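Local coordinates for Sensory/regulatory protein rpfC (Xanthomonas campestris pv. campestris, PDB 3M6M), which is a sensory/regulatory histidine kinase whose receiver domain, the part described here, probably takes up a phosphoryl group in two-component signalling, at residues Arg16-Asp21 and Lys40-Asn45; Asp60-Asp65 and Arg89-Val94. One frame throughout, in Å; residues are numbered along the deposited sequence.

Interaction 1 (Arg16-Asp21 and Lys40-Asn45)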
loop_
_atom_site.group_PDB
_atom_site.type_symbol
_atom_site.label_atom_id
_atom_site.label_comp_id
_atom_site.label_asym_id
_atom_site.label_seq_id
_atom_site.Cartn_x
_atom_site.Cartn_y
_atom_site.Cartn_z
ATOM N N ARG D 16 -38.002 -10.996 27.015
ATOM C CA ARG D 16 -37.660 -9.917 27.937
ATOM C C ARG D 16 -37.111 -8.737 27.135
ATOM O O ARG D 16 -36.058 -8.839 26.496
ATOM C CB ARG D 16 -36.647 -10.409 28.974
ATOM C CG ARG D 16 -36.834 -9.818 30.363
ATOM C CD ARG D 16 -36.237 -10.731 31.429
ATOM N NE ARG D 16 -36.562 -10.284 32.783
ATOM C CZ ARG D 16 -35.728 -9.628 33.589
ATOM N NH1 ARG D 16 -34.495 -9.334 33.192
ATOM N NH2 ARG D 16 -36.129 -9.268 34.802
ATOM N N MET D 17 -37.838 -7.624 27.163
ATOM C CA MET D 17 -37.545 -6.485 26.294
ATOM C C MET D 17 -37.019 -5.265 27.037
ATOM O O MET D 17 -37.507 -4.918 28.115
ATOM C CB MET D 17 -38.784 -6.096 25.483
ATOM C CG MET D 17 -39.177 -7.103 24.422
ATOM S SD MET D 17 -38.001 -7.159 23.064
ATOM C CE MET D 17 -38.573 -8.612 22.198
ATOM N N LEU D 18 -36.021 -4.619 26.441
ATOM C CA LEU D 18 -35.471 -3.374 26.958
ATOM C C LEU D 18 -35.615 -2.280 25.903
ATOM O O LEU D 18 -35.170 -2.438 24.765
ATOM C CB LEU D 18 -34.008 -3.560 27.374
ATOM C CG LEU D 18 -33.277 -2.422 28.097
ATOM C CD1 LEU D 18 -34.035 -1.920 29.323
ATOM C CD2 LEU D 18 -31.887 -2.881 28.489
ATOM N N VAL D 19 -36.253 -1.179 26.291
ATOM C CA VAL D 19 -36.579 -0.101 25.363
ATOM C C VAL D 19 -35.967 1.220 25.822
ATOM O O VAL D 19 -36.052 1.576 26.998
ATOM C CB VAL D 19 -38.117 0.058 25.192
ATOM C CG1 VAL D 19 -38.442 1.165 24.202
ATOM C CG2 VAL D 19 -38.750 -1.251 24.737
ATOM N N ALA D 20 -35.346 1.934 24.885
ATOM C CA ALA D 20 -34.783 3.254 25.161
ATOM C C ALA D 20 -35.292 4.315 24.186
ATOM O O ALA D 20 -35.145 4.180 22.970
ATOM C CB ALA D 20 -33.262 3.204 25.153
ATOM N N ASP D 21 -35.897 5.362 24.741
ATOM C CA ASP D 21 -36.321 6.540 23.987
ATOM C C ASP D 21 -36.391 7.732 24.935
ATOM O O ASP D 21 -36.872 7.603 26.064
ATOM C CB ASP D 21 -37.680 6.309 23.320
ATOM C CG ASP D 21 -37.998 7.355 22.267
ATOM O OD1 ASP D 21 -38.152 8.545 22.621
ATOM O OD2 ASP D 21 -38.110 6.983 21.082
ATOM N N LYS D 40 -42.446 -9.051 28.372
ATOM C CA LYS D 40 -42.106 -8.211 29.522
ATOM C C LYS D 40 -41.219 -7.054 29.054
ATOM O O LYS D 40 -40.316 -7.245 28.236
ATOM C CB LYS D 40 -41.403 -9.041 30.605
ATOM C CG LYS D 40 -41.344 -8.391 31.993
ATOM C CD LYS D 40 -40.065 -7.577 32.195
ATOM C CE LYS D 40 -39.995 -6.970 33.589
ATOM N NZ LYS D 40 -38.772 -6.132 33.759
ATOM N N VAL D 41 -41.484 -5.857 29.577
ATOM C CA VAL D 41 -40.820 -4.639 29.108
ATOM C C VAL D 41 -40.167 -3.850 30.243
ATOM O O VAL D 41 -40.685 -3.804 31.361
ATOM C CB VAL D 41 -41.813 -3.682 28.384
ATOM C CG1 VAL D 41 -41.107 -2.915 27.273
ATOM C CG2 VAL D 41 -43.010 -4.436 27.822
ATOM N N LEU D 42 -39.020 -3.245 29.945
ATOM C CA LEU D 42 -38.458 -2.179 30.772
ATOM C C LEU D 42 -38.093 -1.000 29.873
ATOM O O LEU D 42 -37.358 -1.154 28.891
ATOM C CB LEU D 42 -37.233 -2.650 31.568
ATOM C CG LEU D 42 -36.670 -1.653 32.597
ATOM C CD1 LEU D 42 -37.487 -1.644 33.890
ATOM C CD2 LEU D 42 -35.210 -1.937 32.902
ATOM N N CYS D 43 -38.626 0.170 30.210
ATOM C CA CYS D 43 -38.362 1.387 29.454
ATOM C C CYS D 43 -37.385 2.285 30.189
ATOM O O CYS D 43 -37.474 2.455 31.406
ATOM C CB CYS D 43 -39.660 2.135 29.166
ATOM S SG CYS D 43 -40.751 1.239 28.061
ATOM N N VAL D 44 -36.454 2.859 29.433
ATOM C CA VAL D 44 -35.414 3.703 30.000
ATOM C C VAL D 44 -35.232 4.980 29.162
ATOM O O VAL D 44 -35.648 5.029 28.000
ATOM C CB VAL D 44 -34.105 2.890 30.217
ATOM C CG1 VAL D 44 -33.142 3.025 29.035
ATOM C CG2 VAL D 44 -33.455 3.278 31.534
ATOM N N ASN D 45 -34.620 6.006 29.751
ATOM C CA ASN D 45 -34.628 7.355 29.170
ATOM C C ASN D 45 -33.540 7.670 28.131
ATOM O O ASN D 45 -33.656 8.651 27.392
ATOM C CB ASN D 45 -34.608 8.414 30.283
ATOM C CG ASN D 45 -35.937 8.529 31.022
ATOM O OD1 ASN D 45 -36.162 9.495 31.751
ATOM N ND2 ASN D 45 -36.819 7.550 30.837
#

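Interaction 2 (Asp60-Asp65 and Arg89-Val94). With MG (magnesium ion), chain T.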
loop_
_atom_site.group_PDB
_atom_site.type_symbol
_atom_site.label_atom_id
_atom_site.label_comp_id
_atom_site.label_asym_id
_atom_site.label_seq_id
_atom_site.Cartn_x
_atom_site.Cartn_y
_atom_site.Cartn_z
ATOM N N ASP D 60 -33.621 -10.340 26.101
ATOM C CA ASP D 60 -33.689 -11.077 24.840
ATOM C C ASP D 60 -33.432 -10.187 23.627
ATOM O O ASP D 60 -32.870 -10.642 22.630
ATOM C CB ASP D 60 -35.031 -11.801 24.707
ATOM C CG ASP D 60 -35.140 -13.007 25.627
ATOM O OD1 ASP D 60 -34.161 -13.782 25.723
ATOM O OD2 ASP D 60 -36.209 -13.186 26.249
ATOM N N ALA D 61 -33.845 -8.925 23.723
ATOM C CA ALA D 61 -33.665 -7.952 22.649
ATOM C C ALA D 61 -33.760 -6.526 23.179
ATOM O O ALA D 61 -34.487 -6.260 24.139
ATOM C CB ALA D 61 -34.693 -8.175 21.539
ATOM N N VAL D 62 -33.024 -5.617 22.543
ATOM C CA VAL D 62 -33.031 -4.200 22.907
ATOM C C VAL D 62 -33.568 -3.356 21.748
ATOM O O VAL D 62 -33.082 -3.454 20.619
ATOM C CB VAL D 62 -31.615 -3.696 23.310
ATOM C CG1 VAL D 62 -31.633 -2.201 23.621
ATOM C CG2 VAL D 62 -31.069 -4.482 24.504
ATOM N N ILE D 63 -34.581 -2.542 22.037
ATOM C CA ILE D 63 -35.104 -1.576 21.074
ATOM C C ILE D 63 -34.632 -0.180 21.462
ATOM O O ILE D 63 -35.007 0.339 22.516
ATOM C CB ILE D 63 -36.650 -1.598 20.994
ATOM C CG1 ILE D 63 -37.165 -3.027 20.774
ATOM C CG2 ILE D 63 -37.132 -0.665 19.886
ATOM C CD1 ILE D 63 -38.673 -3.183 20.910
ATOM N N VAL D 64 -33.806 0.419 20.607
ATOM C CA VAL D 64 -33.213 1.724 20.889
ATOM C C VAL D 64 -33.666 2.809 19.903
ATOM O O VAL D 64 -33.786 2.564 18.702
ATOM C CB VAL D 64 -31.654 1.644 20.961
ATOM C CG1 VAL D 64 -31.031 1.439 19.576
ATOM C CG2 VAL D 64 -31.077 2.880 21.641
ATOM N N ASP D 65 -33.930 4.000 20.432
ATOM C CA ASP D 65 -34.199 5.177 19.616
ATOM C C ASP D 65 -32.870 5.720 19.110
ATOM O O ASP D 65 -31.921 5.873 19.886
ATOM C CB ASP D 65 -34.938 6.239 20.439
ATOM C CG ASP D 65 -35.194 7.526 19.665
ATOM O OD1 ASP D 65 -35.440 7.471 18.439
ATOM O OD2 ASP D 65 -35.163 8.604 20.295
ATOM N N ARG D 89 -22.266 -10.831 27.399
ATOM C CA ARG D 89 -23.264 -11.636 26.700
ATOM C C ARG D 89 -23.817 -10.881 25.486
ATOM O O ARG D 89 -24.132 -9.691 25.579
ATOM C CB ARG D 89 -24.400 -11.989 27.668
ATOM C CG ARG D 89 -25.606 -12.678 27.043
ATOM C CD ARG D 89 -26.896 -12.170 27.675
ATOM N NE ARG D 89 -28.066 -12.958 27.291
ATOM C CZ ARG D 89 -28.549 -13.985 27.988
ATOM N NH1 ARG D 89 -27.964 -14.370 29.120
ATOM N NH2 ARG D 89 -29.622 -14.634 27.555
ATOM N N TYR D 90 -23.921 -11.574 24.354
ATOM C CA TYR D 90 -24.525 -10.995 23.160
ATOM C C TYR D 90 -26.036 -10.859 23.313
ATOM O O TYR D 90 -26.710 -11.769 23.801
ATOM C CB TYR D 90 -24.208 -11.819 21.907
ATOM C CG TYR D 90 -24.855 -11.262 20.654
ATOM C CD1 TYR D 90 -24.255 -10.225 19.939
ATOM C CD2 TYR D 90 -26.079 -11.758 20.194
ATOM C CE1 TYR D 90 -24.851 -9.698 18.797
ATOM C CE2 TYR D 90 -26.684 -11.240 19.051
ATOM C CZ TYR D 90 -26.064 -10.209 18.358
ATOM O OH TYR D 90 -26.651 -9.692 17.226
ATOM N N THR D 91 -26.555 -9.712 22.890
ATOM C CA THR D 91 -27.999 -9.483 22.833
ATOM C C THR D 91 -28.371 -8.574 21.652
ATOM O O THR D 91 -27.756 -7.522 21.461
ATOM C CB THR D 91 -28.586 -8.981 24.192
ATOM O OG1 THR D 91 -29.694 -8.104 23.956
ATOM C CG2 THR D 91 -27.538 -8.261 25.019
ATOM N N PRO D 92 -29.362 -9.005 20.843
ATOM C CA PRO D 92 -29.797 -8.320 19.621
ATOM C C PRO D 92 -30.302 -6.903 19.872
ATOM O O PRO D 92 -30.993 -6.654 20.864
ATOM C CB PRO D 92 -30.949 -9.198 19.117
ATOM C CG PRO D 92 -30.696 -10.532 19.702
ATOM C CD PRO D 92 -30.103 -10.263 21.048
ATOM N N VAL D 93 -29.950 -5.987 18.971
ATOM C CA VAL D 93 -30.378 -4.596 19.070
ATOM C C VAL D 93 -31.078 -4.152 17.788
ATOM O O VAL D 93 -30.524 -4.275 16.690
ATOM C CB VAL D 93 -29.193 -3.640 19.366
ATOM C CG1 VAL D 93 -29.686 -2.203 19.513
ATOM C CG2 VAL D 93 -28.441 -4.070 20.618
ATOM N N VAL D 94 -32.298 -3.644 17.940
ATOM C CA VAL D 94 -33.048 -3.050 16.836
ATOM C C VAL D 94 -33.199 -1.540 17.048
ATOM O O VAL D 94 -33.529 -1.084 18.146
ATOM C CB VAL D 94 -34.428 -3.747 16.622
ATOM C CG1 VAL D 94 -35.108 -4.048 17.948
ATOM C CG2 VAL D 94 -35.339 -2.922 15.714
HETATM MG MG MG T . -35.604 10.882 19.979
#

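Interaction 1 (Arg16-Asp21 and Lys40-Asn45)
Val-19 is the middle of the closely packed part of this contact: its CG2, beside its own backbone N, reaches obliquely back to Val-41 CG1 at 3.8 Å, while its CB lies near Cys-43 SG. Met-17, Val-19, Val-41 and Cys-43 share one face of the paired strands, and helix 24-35 covers it through Leu-34 and Gln-31. On the other face Leu-18 and Leu-42 run side by side in the same direction, CD1 to CD2 3.8 Å, and Ala-20 CB meets Val-44 CG1 at 3.9 Å; Val-50 of helix 47-56 packs on Leu-18 and Ala-20. Five backbone hydrogen bonds tie the strands in parallel, from Met-17 N to Lys-40 O (2.7 Å) to a longer last one, Asp-21 N to Val-44 O (3.3 Å). At the start of the pair the backbones stay close, but the long side chains of Arg-16 and Lys-40 lie on the more open side. Arg-16 NH2 and Lys-40 NZ, like charges, stand 4.2 Å apart without bonding; Arg-16 NH1 has a long, weak ion pair with Glu-57. With helix 24-35 linking strands 16-20 and 40-44, the arrangement is the first beta-alpha-beta unit of the CheY-like receiver fold.

Interaction 2 (Asp60-Asp65 and Arg89-Val94)
Val-62 and Ile-63 pair with Val-93 and Val-94 as parallel neighbours, the two strands of a beta-alpha-beta unit whose crossover is helix 73-85, in the interior of the CheY-like receiver domain. Three backbone hydrogen bonds make the join: Val-62 N to Pro-92 O, Val-94 N to Val-62 O, and Val-64 N to Val-94 O at 2.9 Å. CA-H...O contacts from Ala-61, Val-93 and Ile-63 accompany them. Ahead of the pairing, the ring of Pro-92 lies against the residue before strand 61-65, its CD 3.2 Å from Asp-60 O.

The apolar contacts divide between the two faces. On the face that carries Val-62, Val-64 and Val-93, Val-64 CG1 meets Val-93 CG1 at 3.9 Å, and Val-62 CG2 lies near Thr-91 OG1; Leu-77 and Leu-80 of helix 73-85 pack on Val-93, and Met-76 on Val-64. On the reverse face Ile-63 and Val-94 lie side by side, CG1 to CG1 3.6 Å. Val-94 CG1 sits between its own backbone N and carbonyl carbon (chi1 41°), and that rotation also leaves it 3.4 Å from Val-62 O.

Polar side chains work at the two ends. Thr-91 OG1 has a weak hydrogen bond to Tyr-59 O. Asp-65 ends strand 61-65 and has no contact with 89-94; its side chain reaches the metal site, which Asp-22 and His-67 O complete. Its carboxylate is divided: OD1 forms a salt bridge with Lys-119, and OD2 binds the magnesium ion at 2.3 Å.

Overall arrangement
Interactions 1 and 2 are two parallel pairings of one sheet, their centres 10 Å apart, separated by the pairing of strand 16-20 with strand 61-65; Leu-18 O to Ile-63 N and Ala-20 O to Asp-65 N (both 2.8 Å) are probable hydrogen bonds between them. Interaction 2 lies in the core: of its nine touching residues seven are buried and none is exposed. Interaction 1 reaches the sheet's margin at strand 40-44, with five of twelve buried and two exposed. Valines pack in both, but interaction 1 adds a leucine pair and a cysteine, interaction 2 an isoleucine. Both lead toward the magnesium site, where Asp-21 and Asp-65 share Lys-119.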